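Serine protease pet (Escherichia coli, PDB 4OM9) acts as a secreted autotransporter serine protease and enterotoxin of enteroaggregative strains, probably cleaving the host cytoskeletal protein alpha-fodrin. Local coordinates at residues 883-888 against 935-939. Residues are numbered along the deposited sequence; the frame is centred on the assembly and turned at random.
Sequences KGNDKN and LTGYK
Two irregular loops, 883-888 bending at G884 and 935-939 near-extended, pass each other obliquely in roughly opposite directions, D886 facing G937 (CA to CA 3.7 Å) and N888 facing T936 (4.7 Å), without forming regular strands. Each of the three hydrogen bonds between them joins a side chain to the backbone. K883, with chi1 38° (p), then t, m, t, has a tether long enough to cross to the other loop, where its NZ donates to the carbonyl O of G937 at 2.8 Å. D886, in the m rotamer, turns its carboxylate inward: OD1 accepts the backbone N of Y938 at a short 2.5 Å, although the same OD1 also lies 2.9 Å from Y938 O, an acceptor that offers it no proton. The lack of a side chain at G937 permits this approach, since a CB there would collide with D886 OD1. Y938 lays its ring along 883-885, with K883 O over one face, and its OH donates to G884 O at 2.9 Å; the ring is crowded against G884 and N885, so that bond is less certain. K887 sets out sideways and curls back on its own loop, NZ donating to D886 O (2.6 Å). Outside the two loops, K883 and Y938 both touch V918, while T936 OG1 makes a weak hydrogen bond to E921 N. The contact joins two loops beyond the last assigned strand, at the tip of the long beta-helix remote from the protease domain, the elongated passenger fold of autotransporters of this type.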
# COMPACT_ATOMS: atom_id res chain seq x y z
N LYS A 883 -42.65 48.73 27.99
CA LYS A 883 -43.43 49.84 27.43
C LYS A 883 -44.84 49.38 27.08
O LYS A 883 -45.09 48.90 25.97
CB LYS A 883 -42.73 50.43 26.20
CG LYS A 883 -42.05 49.39 25.31
CD LYS A 883 -41.30 50.02 24.14
CE LYS A 883 -42.24 50.46 23.04
NZ LYS A 883 -41.49 50.98 21.86
N GLY A 884 -45.77 49.53 28.02
CA GLY A 884 -47.14 49.09 27.83
C GLY A 884 -47.84 49.73 26.64
O GLY A 884 -48.95 49.33 26.26
N ASN A 885 -47.21 50.74 26.07
CA ASN A 885 -47.68 51.36 24.84
C ASN A 885 -46.49 51.72 23.96
O ASN A 885 -45.41 51.14 24.09
CB ASN A 885 -48.52 52.60 25.16
CG ASN A 885 -49.75 52.27 26.00
OD1 ASN A 885 -50.79 51.87 25.48
ND2 ASN A 885 -49.62 52.44 27.32
N ASP A 886 -46.68 52.69 23.06
CA ASP A 886 -45.62 53.10 22.16
C ASP A 886 -44.51 53.86 22.89
O ASP A 886 -44.61 54.12 24.08
CB ASP A 886 -46.17 53.96 21.02
CG ASP A 886 -46.99 53.16 20.03
OD1 ASP A 886 -46.91 51.92 20.05
OD2 ASP A 886 -47.70 53.78 19.21
N LYS A 887 -43.46 54.20 22.15
CA LYS A 887 -42.35 54.98 22.68
C LYS A 887 -41.69 55.81 21.58
O LYS A 887 -40.47 55.88 21.49
CB LYS A 887 -41.31 54.06 23.33
CG LYS A 887 -41.64 53.70 24.76
CD LYS A 887 -41.92 54.95 25.57
CE LYS A 887 -42.68 54.62 26.83
NZ LYS A 887 -43.92 53.84 26.55
N ASN A 888 -42.52 56.44 20.75
CA ASN A 888 -42.05 57.24 19.63
C ASN A 888 -41.07 58.34 20.05
O ASN A 888 -40.03 58.53 19.43
CB ASN A 888 -43.23 57.86 18.90
CG ASN A 888 -44.25 56.83 18.45
OD1 ASN A 888 -44.12 55.64 18.76
ND2 ASN A 888 -45.27 57.27 17.71
N LEU A 935 -36.56 53.67 14.98
CA LEU A 935 -37.54 52.93 15.79
C LEU A 935 -38.82 53.70 16.14
O LEU A 935 -38.84 54.94 16.17
CB LEU A 935 -36.89 52.45 17.09
CG LEU A 935 -35.91 51.27 17.05
CD1 LEU A 935 -34.51 51.72 16.68
CD2 LEU A 935 -35.92 50.54 18.38
N THR A 936 -39.89 52.95 16.43
CA THR A 936 -41.14 53.52 16.92
C THR A 936 -41.71 52.76 18.13
O THR A 936 -40.99 52.51 19.10
CB THR A 936 -42.23 53.56 15.81
OG1 THR A 936 -42.60 52.23 15.44
CG2 THR A 936 -41.74 54.33 14.59
N GLY A 937 -42.98 52.37 18.04
CA GLY A 937 -43.74 51.97 19.22
C GLY A 937 -43.95 50.50 19.55
O GLY A 937 -42.99 49.77 19.78
N TYR A 938 -45.20 50.09 19.60
CA TYR A 938 -45.51 48.72 19.95
C TYR A 938 -46.95 48.39 19.61
O TYR A 938 -47.76 49.27 19.41
CB TYR A 938 -45.15 48.46 21.41
CG TYR A 938 -46.25 48.03 22.34
CD1 TYR A 938 -46.55 46.70 22.50
CD2 TYR A 938 -46.98 48.96 23.05
CE1 TYR A 938 -47.54 46.30 23.35
CE2 TYR A 938 -47.99 48.57 23.90
CZ TYR A 938 -48.26 47.23 24.04
OH TYR A 938 -49.25 46.83 24.88
N LYS A 939 -47.25 47.09 19.56
CA LYS A 939 -48.57 46.62 19.20
C LYS A 939 -49.01 45.43 20.02
O LYS A 939 -48.48 45.17 21.09
CB LYS A 939 -48.59 46.24 17.73
CG LYS A 939 -49.52 47.10 16.89
CD LYS A 939 -49.50 46.66 15.44
CE LYS A 939 -49.98 47.79 14.54
NZ LYS A 939 -48.93 48.81 14.26